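Local structure of glutamine synthetase (Streptomyces coelicolor, 4BAX) at residues A105-V110 with F235-M240; D245-A250 with G310-R315; A135-Y140 with G224-A229; Q115-F120 with W181-G186. The protein belongs to the glutamine synthetase family, joining a beta-Grasp domain to a catalytic domain of the GCS clan, in an assembly of ten chains. All coordinates share one frame; numbering follows the deposited sequence.

Contact 1: A105-V110 with F235-M240; sequences AAQEPV and FSTKAM
Gln107 and Thr237 run alongside one another in the same sense and form one end of this contact. Gln107 CB rests 4.0 Å from the Thr237 methyl CG2. With CG anti to its own carbonyl carbon and the chain extended beyond, the glutamine carries OE1 along the threonine until it ends 4.0 Å from the same Thr237 methyl CG2, and a water spans the distance to OG1: it donates to Gln107 OE1 and accepts from Thr237 OG1. The amide is fixed at its other end as well, since Gln107 NE2 bonds to Cys335 O on helix 323-341. Thr237 OG1 sits between its backbone N and carbonyl carbon (chi1 59°), which brings it within 3.2 Å of Met240 N, from which it accepts. Beside it, Lys238 N donates to Gln107 O at 2.9 Å, nearly along the C=O axis, so the loop itself ties down the first turn of the helix. Further along, Pro109 comes to the edge of the Phe235 ring, its CB 3.8 Å from CE1. Val110 and Ser236 then form an antiparallel hydrogen-bonded pair: Val110 N reaches Ser236 O at 2.9 Å, and Ser236 N gives a longer return bond of 3.3 Å to Val110 O. Ser236 OG turns to Arg241, whose guanidinium also bonds Glu108 O. The whole is a strand-to-helix junction in the glutamine synthetase catalytic domain, with Thr237 as the N-cap of helix 238-242 directly after an antiparallel bridge.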
# COMPACT_ATOMS: atom_id res chain seq x y z
N ALA A 105 59.27 15.23 -15.19
CA ALA A 105 59.29 13.78 -15.38
C ALA A 105 60.49 13.13 -14.72
O ALA A 105 60.41 11.99 -14.28
CB ALA A 105 59.23 13.44 -16.86
N ALA A 106 61.58 13.90 -14.58
CA ALA A 106 62.82 13.42 -13.96
C ALA A 106 62.67 13.03 -12.47
O ALA A 106 63.34 12.09 -12.02
CB ALA A 106 63.92 14.47 -14.13
N GLN A 107 61.81 13.74 -11.73
CA GLN A 107 61.55 13.42 -10.31
C GLN A 107 60.68 12.18 -10.15
O GLN A 107 60.58 11.60 -9.05
CB GLN A 107 60.98 14.62 -9.57
CG GLN A 107 61.92 15.81 -9.57
CD GLN A 107 61.47 16.92 -8.63
OE1 GLN A 107 61.23 16.69 -7.44
NE2 GLN A 107 61.39 18.13 -9.17
N GLU A 108 60.04 11.79 -11.25
CA GLU A 108 59.18 10.61 -11.30
C GLU A 108 58.07 10.61 -10.24
O GLU A 108 57.96 9.67 -9.43
CB GLU A 108 60.03 9.34 -11.22
CG GLU A 108 61.16 9.36 -12.24
CD GLU A 108 61.87 8.04 -12.37
OE1 GLU A 108 61.61 7.13 -11.54
OE2 GLU A 108 62.72 7.92 -13.29
N PRO A 109 57.21 11.63 -10.27
CA PRO A 109 56.13 11.67 -9.28
C PRO A 109 55.14 10.53 -9.48
O PRO A 109 54.83 10.17 -10.61
CB PRO A 109 55.47 13.03 -9.55
CG PRO A 109 55.76 13.30 -11.00
CD PRO A 109 57.13 12.74 -11.23
N VAL A 110 54.65 9.97 -8.37
CA VAL A 110 53.70 8.87 -8.38
C VAL A 110 52.58 9.19 -7.39
O VAL A 110 52.81 9.82 -6.35
CB VAL A 110 54.41 7.55 -8.01
CG1 VAL A 110 53.41 6.42 -7.85
CG2 VAL A 110 55.46 7.20 -9.05
N PHE A 235 51.60 10.73 -2.31
CA PHE A 235 52.54 11.29 -3.25
C PHE A 235 54.00 11.04 -2.89
O PHE A 235 54.39 11.17 -1.72
CB PHE A 235 52.29 12.78 -3.39
CG PHE A 235 53.41 13.51 -4.02
CD1 PHE A 235 53.63 13.44 -5.38
CD2 PHE A 235 54.27 14.27 -3.24
CE1 PHE A 235 54.67 14.13 -5.96
CE2 PHE A 235 55.33 14.97 -3.82
CZ PHE A 235 55.52 14.90 -5.18
N SER A 236 54.81 10.73 -3.91
CA SER A 236 56.25 10.58 -3.74
C SER A 236 56.97 10.85 -5.05
O SER A 236 56.40 10.77 -6.14
CB SER A 236 56.62 9.18 -3.20
OG SER A 236 56.56 8.16 -4.20
N THR A 237 58.26 11.13 -4.91
CA THR A 237 59.16 11.27 -6.04
C THR A 237 60.23 10.23 -5.77
O THR A 237 60.24 9.64 -4.69
CB THR A 237 59.82 12.66 -6.08
OG1 THR A 237 60.56 12.88 -4.86
CG2 THR A 237 58.78 13.78 -6.31
N LYS A 238 61.14 10.03 -6.73
CA LYS A 238 62.20 9.02 -6.59
C LYS A 238 63.03 9.34 -5.34
O LYS A 238 63.36 8.44 -4.55
CB LYS A 238 63.08 9.00 -7.83
CG LYS A 238 64.09 7.86 -7.88
CD LYS A 238 65.03 7.99 -9.10
CE LYS A 238 65.86 9.29 -9.07
NZ LYS A 238 66.95 9.34 -8.03
N ALA A 239 63.33 10.63 -5.15
CA ALA A 239 64.07 11.11 -3.99
C ALA A 239 63.34 10.84 -2.67
O ALA A 239 63.94 10.43 -1.67
CB ALA A 239 64.38 12.60 -4.14
N MET A 240 62.03 11.05 -2.67
CA MET A 240 61.23 10.79 -1.47
C MET A 240 61.21 9.30 -1.13
O MET A 240 61.26 8.91 0.04
CB MET A 240 59.82 11.34 -1.65
CG MET A 240 59.80 12.85 -1.67
SD MET A 240 58.23 13.51 -2.26
CE MET A 240 57.18 13.18 -0.82
O HOH W 1 62.41 14.80 -6.16

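Contact 2: D245-A250 with G310-R315; sequences DAIITA and GYIEDR
Helix 244-253 packs on the mixed beta-sheet of the glutamine synthetase fold, against the face at the start of strand 312-314 that bears Ile312, and the joint is made by aliphatic side chains meeting each other and a peptide group. Three residues account for most of it: Ile247 and Ala250, one helical turn apart, and Ile312 at the start of the strand. The two isoleucines pass antiparallel to each other, so that branch meets branch, with Ile247 CG2 3.7 Å from Ile312 CG2. In Ile247, CG2 is anti to the backbone N and CG1 anti to the carbonyl carbon (chi1 -66°); the first branch faces the strand, while CG1, with chi2 at -94°, puts CD1 over the Gly310-Tyr311 peptide. In Ile312, CG1 takes the crowded position between backbone N and carbonyl carbon (chi1 62°), and the chain is extended beyond it, so CD1 reaches the methyl of Ala250, 4.0 Å from its CB. Met240 of helix 238-242 touches both Ala250 and Ile312, and Leu254 adds to the packing on Ile312; the isoleucine is thereby buried among parts of several elements. Gly310 begins the segment 310-315 with backbone angles at which a CB would be pressed against the carbonyl oxygen before it, and the bare backbone there gives Ile247 a flat peptide to lie on. The tip of that side chain lies over one face of the peptide, near both atoms of its C-N bond, CD1 being 3.5 Å from Gly310 C and 3.6 Å from Tyr311 N.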
# COMPACT_ATOMS: atom_id res chain seq x y z
N ASP A 245 64.96 13.31 3.84
CA ASP A 245 65.15 14.75 3.72
C ASP A 245 64.19 15.33 2.67
O ASP A 245 63.61 16.41 2.86
CB ASP A 245 66.61 15.08 3.40
CG ASP A 245 67.49 15.11 4.66
OD1 ASP A 245 66.94 15.18 5.79
OD2 ASP A 245 68.73 15.08 4.51
N ALA A 246 64.04 14.58 1.58
CA ALA A 246 63.13 14.96 0.51
C ALA A 246 61.68 14.96 1.01
O ALA A 246 60.89 15.82 0.62
CB ALA A 246 63.31 14.03 -0.68
N ILE A 247 61.35 14.01 1.88
CA ILE A 247 60.02 13.91 2.48
C ILE A 247 59.68 15.15 3.29
O ILE A 247 58.60 15.71 3.15
CB ILE A 247 59.91 12.66 3.41
CG1 ILE A 247 60.03 11.36 2.62
CG2 ILE A 247 58.61 12.69 4.21
CD1 ILE A 247 58.71 10.76 2.20
N ILE A 248 60.62 15.60 4.12
CA ILE A 248 60.41 16.81 4.90
C ILE A 248 60.29 18.04 4.02
O ILE A 248 59.44 18.89 4.28
CB ILE A 248 61.53 17.01 5.95
CG1 ILE A 248 61.59 15.79 6.87
CG2 ILE A 248 61.29 18.25 6.80
CD1 ILE A 248 60.23 15.43 7.48
N THR A 249 61.09 18.12 2.97
CA THR A 249 61.03 19.26 2.06
C THR A 249 59.66 19.35 1.39
O THR A 249 59.05 20.42 1.33
CB THR A 249 62.12 19.15 0.94
OG1 THR A 249 63.41 18.90 1.52
CG2 THR A 249 62.18 20.43 0.11
N ALA A 250 59.16 18.20 0.92
CA ALA A 250 57.86 18.17 0.29
C ALA A 250 56.78 18.62 1.27
O ALA A 250 56.02 19.54 0.96
CB ALA A 250 57.57 16.76 -0.28
N GLY A 310 59.84 6.93 1.74
CA GLY A 310 58.42 6.68 1.52
C GLY A 310 57.69 7.74 0.72
O GLY A 310 58.14 8.17 -0.35
N TYR A 311 56.51 8.12 1.22
CA TYR A 311 55.62 9.09 0.57
C TYR A 311 54.99 9.94 1.65
O TYR A 311 55.17 9.68 2.84
CB TYR A 311 54.51 8.35 -0.20
CG TYR A 311 53.66 7.46 0.69
CD1 TYR A 311 54.14 6.21 1.10
CD2 TYR A 311 52.43 7.88 1.19
CE1 TYR A 311 53.40 5.38 1.94
CE2 TYR A 311 51.67 7.04 2.04
CZ TYR A 311 52.17 5.79 2.42
OH TYR A 311 51.46 4.93 3.25
N ILE A 312 54.20 10.92 1.24
CA ILE A 312 53.41 11.68 2.20
C ILE A 312 51.94 11.59 1.79
O ILE A 312 51.63 11.36 0.61
CB ILE A 312 53.85 13.17 2.30
CG1 ILE A 312 53.67 13.89 0.97
CG2 ILE A 312 55.29 13.28 2.80
CD1 ILE A 312 54.06 15.37 1.02
N GLU A 313 51.06 11.81 2.75
CA GLU A 313 49.63 11.72 2.51
C GLU A 313 48.99 13.07 2.74
O GLU A 313 49.06 13.63 3.83
CB GLU A 313 49.02 10.68 3.46
CG GLU A 313 47.50 10.66 3.45
CD GLU A 313 46.93 9.77 4.55
OE1 GLU A 313 46.90 10.21 5.72
OE2 GLU A 313 46.48 8.65 4.23
N ASP A 314 48.38 13.60 1.69
CA ASP A 314 47.65 14.84 1.78
C ASP A 314 46.19 14.52 2.08
O ASP A 314 45.49 13.95 1.23
CB ASP A 314 47.76 15.62 0.47
CG ASP A 314 47.26 17.05 0.59
OD1 ASP A 314 46.51 17.33 1.55
OD2 ASP A 314 47.60 17.91 -0.27
N ARG A 315 45.74 14.90 3.29
CA ARG A 315 44.40 14.55 3.75
C ARG A 315 43.35 15.63 3.42
O ARG A 315 42.17 15.45 3.72
CB ARG A 315 44.43 14.26 5.25
CG ARG A 315 45.46 13.21 5.65
CD ARG A 315 45.57 13.06 7.17
NE ARG A 315 44.31 12.59 7.74
CZ ARG A 315 43.93 11.31 7.79
NH1 ARG A 315 44.74 10.35 7.33
NH2 ARG A 315 42.76 10.97 8.32

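Contact 3: A135-Y140 with G224-A229; sequences AAQGGY and GDWNGA
The clear hydrogen bond between the two loops runs from Asn227 N to Gln137 OE1 at 2.8 Å, in the plane of the amide and on a lone pair of the oxygen. Gln137 can deliver that oxygen because its CG is anti to its carbonyl carbon (chi1 -69°) and the rest of the chain is extended, so the side chain spans the gap like a strut. Its NE2 lies 3.4 Å from Asp225 O. Packing contacts centre on Trp226. The Gln137 amide stands perpendicular to the indole plane, with CG 3.8 Å from Trp226 CE3, while Ala135 O approaches the ring at its edge, 3.6 Å from CH2. Neither segment is regular helix or strand; residues 135-137 and 226-228 each have the extended backbone angles of polyproline II, a conformation that leaves backbone groups for tertiary partners in these catalytic-domain loops. Bonds inside and beyond the pair hold the shape. Tyr140 OH donates to Ala135 O at 2.5 Å, meeting it from above the carbonyl plane and folding segment 135-140 back on itself. Lys220 NZ gathers the carbonyls of Gly224 and Trp226, and the indole meets Phe128 edge-to-face. Gly138 O, at the turn of the first loop, accepts from Arg21 of a neighbouring subunit, which places this surface contact beside a subunit boundary.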
# COMPACT_ATOMS: atom_id res chain seq x y z
N ALA A 135 21.83 4.50 13.94
CA ALA A 135 22.63 4.58 15.15
C ALA A 135 23.92 5.35 14.82
O ALA A 135 24.33 5.43 13.64
CB ALA A 135 22.96 3.20 15.65
N ALA A 136 24.54 5.91 15.85
CA ALA A 136 25.71 6.76 15.67
C ALA A 136 26.85 5.92 15.13
O ALA A 136 26.83 4.70 15.19
CB ALA A 136 26.11 7.42 16.99
N GLN A 137 27.85 6.60 14.59
CA GLN A 137 28.95 5.94 13.91
C GLN A 137 29.78 5.10 14.88
O GLN A 137 29.78 5.39 16.10
CB GLN A 137 29.81 6.97 13.18
CG GLN A 137 29.07 7.56 11.99
CD GLN A 137 29.78 8.76 11.42
OE1 GLN A 137 29.49 9.20 10.30
NE2 GLN A 137 30.71 9.31 12.19
N GLY A 138 30.42 4.05 14.36
CA GLY A 138 31.27 3.17 15.13
C GLY A 138 31.30 1.75 14.60
O GLY A 138 32.38 1.16 14.48
N GLY A 139 30.14 1.22 14.21
CA GLY A 139 30.04 -0.13 13.69
C GLY A 139 30.01 -0.27 12.17
O GLY A 139 30.00 -1.39 11.67
N TYR A 140 29.90 0.85 11.44
CA TYR A 140 29.88 0.81 9.97
C TYR A 140 31.24 0.56 9.28
O TYR A 140 31.33 -0.12 8.26
CB TYR A 140 29.17 2.04 9.37
CG TYR A 140 27.90 2.38 10.12
CD1 TYR A 140 26.78 1.56 10.02
CD2 TYR A 140 27.84 3.50 10.95
CE1 TYR A 140 25.62 1.85 10.75
CE2 TYR A 140 26.69 3.80 11.67
CZ TYR A 140 25.57 2.98 11.57
OH TYR A 140 24.44 3.32 12.30
N GLY A 224 26.54 17.68 10.25
CA GLY A 224 26.73 17.21 11.60
C GLY A 224 27.96 16.36 11.85
O GLY A 224 28.98 16.53 11.19
N ASP A 225 27.84 15.41 12.75
CA ASP A 225 28.99 14.61 13.14
C ASP A 225 29.19 13.44 12.21
O ASP A 225 30.13 12.65 12.38
CB ASP A 225 28.82 14.12 14.58
CG ASP A 225 29.06 15.21 15.59
OD1 ASP A 225 29.83 16.16 15.27
OD2 ASP A 225 28.53 15.11 16.72
N TRP A 226 28.30 13.31 11.23
CA TRP A 226 28.44 12.29 10.19
C TRP A 226 29.67 12.58 9.32
O TRP A 226 29.94 13.72 8.94
CB TRP A 226 27.15 12.18 9.36
CG TRP A 226 25.97 11.94 10.25
CD1 TRP A 226 25.09 12.87 10.74
CD2 TRP A 226 25.56 10.69 10.80
NE1 TRP A 226 24.15 12.27 11.55
CE2 TRP A 226 24.42 10.92 11.59
CE3 TRP A 226 26.03 9.39 10.68
CZ2 TRP A 226 23.76 9.91 12.27
CZ3 TRP A 226 25.37 8.38 11.36
CH2 TRP A 226 24.25 8.65 12.14
N ASN A 227 30.40 11.52 8.99
CA ASN A 227 31.68 11.66 8.31
C ASN A 227 31.62 12.26 6.92
O ASN A 227 30.76 11.92 6.10
CB ASN A 227 32.41 10.31 8.26
CG ASN A 227 33.58 10.26 9.21
OD1 ASN A 227 33.51 10.73 10.36
ND2 ASN A 227 34.67 9.65 8.76
N GLY A 228 32.59 13.12 6.64
CA GLY A 228 32.75 13.68 5.31
C GLY A 228 33.38 12.69 4.34
O GLY A 228 33.92 11.65 4.74
N ALA A 229 33.26 12.98 3.04
CA ALA A 229 33.87 12.14 2.03
C ALA A 229 35.10 12.84 1.44
O ALA A 229 35.00 13.95 0.90
CB ALA A 229 32.85 11.79 0.93

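Contact 4: Q115-F120 with W181-G186; sequences QEYTFF and WEFQVG
Strands 110-121 and 180-188 run antiparallel in the large sheet of the catalytic domain, paired here through residues 115-117 and 181-183. Two hydrogen-bonded pairs, each closed by a bond in both directions, flank the non-hydrogen-bonded pair Glu116 and Glu182. In one, Gln115 N donates to Phe183 O at 2.8 Å; in the other, Trp181 N donates to Tyr117 O at 2.9 Å, nearly along the C=O axis. The face bearing Gln115, Tyr117, Trp181 and Phe183 is packed beneath helices 152-164 and 190-210. There Tyr117, Phe119 and Trp181 form an aromatic cluster. Trp181 CA lies over one Tyr117 face, with Tyr117 CZ 3.3 Å from Trp181 CB; the phenol and the indole five-membered ring, planes at 22°, are displaced until little of one lies over the other. Phe119 meets the indole obliquely, CE2 3.6 Å from Trp181 CD1, and Trp181 NE1 is held by Phe150 O. Gln115 makes a CH-pi contact, its CB over the Phe183 face, 3.9 Å from the ring centroid; bent at chi2, it swings NE2 round to Glu116 O. On the opposite face, the carboxylates of Glu116 and Glu182 are nearly coplanar, with OE2 and OE1 respectively 3.3 Å apart. Glu175 adds a third like charge close to Glu182, which may raise the proton affinity of the group, while Glu116 OE1 accepts from Gly230 N.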
# COMPACT_ATOMS: atom_id res chain seq x y z
N GLN A 115 39.59 7.14 -2.83
CA GLN A 115 38.41 7.84 -3.29
C GLN A 115 37.18 7.42 -2.55
O GLN A 115 36.74 6.27 -2.62
CB GLN A 115 38.21 7.58 -4.79
CG GLN A 115 36.86 8.05 -5.32
CD GLN A 115 36.77 9.57 -5.55
OE1 GLN A 115 37.40 10.14 -6.48
NE2 GLN A 115 35.96 10.23 -4.73
N GLU A 116 36.61 8.38 -1.83
CA GLU A 116 35.43 8.10 -1.04
C GLU A 116 34.15 8.54 -1.75
O GLU A 116 34.16 9.46 -2.59
CB GLU A 116 35.55 8.77 0.34
CG GLU A 116 36.72 8.21 1.17
CD GLU A 116 36.84 8.86 2.56
OE1 GLU A 116 36.30 9.97 2.76
OE2 GLU A 116 37.47 8.23 3.45
N TYR A 117 33.05 7.89 -1.41
CA TYR A 117 31.75 8.24 -1.95
C TYR A 117 30.67 7.73 -1.03
O TYR A 117 30.90 6.78 -0.27
CB TYR A 117 31.57 7.67 -3.35
CG TYR A 117 31.73 6.16 -3.41
CD1 TYR A 117 32.98 5.56 -3.45
CD2 TYR A 117 30.62 5.33 -3.42
CE1 TYR A 117 33.13 4.19 -3.50
CE2 TYR A 117 30.77 3.95 -3.48
CZ TYR A 117 32.02 3.39 -3.52
OH TYR A 117 32.14 2.02 -3.57
N THR A 118 29.47 8.29 -1.15
CA THR A 118 28.33 7.90 -0.33
C THR A 118 27.15 7.52 -1.21
O THR A 118 26.81 8.25 -2.15
CB THR A 118 27.94 9.04 0.66
OG1 THR A 118 29.13 9.59 1.26
CG2 THR A 118 27.00 8.52 1.75
N PHE A 119 26.52 6.38 -0.91
CA PHE A 119 25.30 5.96 -1.62
C PHE A 119 24.04 6.70 -1.17
O PHE A 119 23.81 6.91 0.03
CB PHE A 119 25.06 4.45 -1.50
CG PHE A 119 25.98 3.63 -2.34
CD1 PHE A 119 26.18 3.95 -3.66
CD2 PHE A 119 26.69 2.56 -1.78
CE1 PHE A 119 27.06 3.18 -4.44
CE2 PHE A 119 27.57 1.80 -2.55
CZ PHE A 119 27.76 2.12 -3.88
N PHE A 120 23.18 7.01 -2.14
CA PHE A 120 21.91 7.65 -1.84
C PHE A 120 20.80 6.93 -2.59
O PHE A 120 21.01 6.42 -3.69
CB PHE A 120 21.93 9.13 -2.26
CG PHE A 120 22.35 10.07 -1.16
CD1 PHE A 120 23.67 10.09 -0.71
CD2 PHE A 120 21.42 10.91 -0.56
CE1 PHE A 120 24.05 10.95 0.33
CE2 PHE A 120 21.80 11.79 0.48
CZ PHE A 120 23.12 11.80 0.91
N TRP A 181 31.74 4.49 1.27
CA TRP A 181 32.72 3.52 0.80
C TRP A 181 33.95 4.21 0.23
O TRP A 181 33.93 5.42 -0.05
CB TRP A 181 32.09 2.62 -0.27
CG TRP A 181 30.99 1.73 0.22
CD1 TRP A 181 29.68 2.06 0.35
CD2 TRP A 181 31.11 0.38 0.67
NE1 TRP A 181 28.96 0.99 0.83
CE2 TRP A 181 29.82 -0.06 1.03
CE3 TRP A 181 32.18 -0.51 0.78
CZ2 TRP A 181 29.58 -1.34 1.50
CZ3 TRP A 181 31.93 -1.79 1.25
CH2 TRP A 181 30.64 -2.20 1.60
N GLU A 182 35.00 3.41 0.07
CA GLU A 182 36.25 3.88 -0.51
C GLU A 182 36.86 2.85 -1.44
O GLU A 182 36.74 1.65 -1.22
CB GLU A 182 37.24 4.21 0.60
CG GLU A 182 38.51 4.89 0.14
CD GLU A 182 39.55 4.97 1.25
OE1 GLU A 182 39.34 5.77 2.20
OE2 GLU A 182 40.56 4.22 1.19
N PHE A 183 37.49 3.34 -2.51
CA PHE A 183 38.39 2.53 -3.34
C PHE A 183 39.69 3.29 -3.57
O PHE A 183 39.70 4.51 -3.63
CB PHE A 183 37.72 2.06 -4.65
CG PHE A 183 37.43 3.18 -5.63
CD1 PHE A 183 38.40 3.64 -6.51
CD2 PHE A 183 36.19 3.80 -5.65
CE1 PHE A 183 38.13 4.68 -7.41
CE2 PHE A 183 35.93 4.84 -6.54
CZ PHE A 183 36.90 5.27 -7.42
N GLN A 184 40.80 2.56 -3.67
CA GLN A 184 42.11 3.20 -3.78
C GLN A 184 42.70 2.97 -5.17
O GLN A 184 42.81 1.82 -5.61
CB GLN A 184 43.05 2.66 -2.70
CG GLN A 184 42.54 2.89 -1.27
CD GLN A 184 42.14 1.59 -0.59
OE1 GLN A 184 42.74 0.55 -0.85
NE2 GLN A 184 41.12 1.64 0.27
N VAL A 185 43.08 4.06 -5.83
CA VAL A 185 43.69 3.97 -7.15
C VAL A 185 45.17 4.34 -7.06
O VAL A 185 45.53 5.41 -6.55
CB VAL A 185 43.02 4.90 -8.16
CG1 VAL A 185 43.55 4.60 -9.56
CG2 VAL A 185 41.53 4.71 -8.12
N GLY A 186 46.01 3.47 -7.60
CA GLY A 186 47.44 3.72 -7.61
C GLY A 186 48.21 2.50 -7.12
O GLY A 186 47.62 1.45 -6.83

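In the fold
The large sheet gathers three of the contacts. Strand 110-121 pairs with 180-188 in contact 4 and with 231-236 in contact 1, and 231-236 in turn borders 312-314 of contact 2. Contacts 1 and 2, centres 11 Å apart, touch: Phe235 O and Ile312 N, like Met240 O and Gly310 N, form probable hydrogen bonds, and their helices 238-242 and 244-253 are consecutive. Contacts 3 and 4, centres 15 Å apart, meet where Ala229 and Gly228 pack on Glu116. Along the chain both are nested inside the loop closed by contact 1, their segments alternating, whereas contact 2 opens later. Sequence-distant pieces thus converge on one sheet, with the loops of contact 3 at its margin.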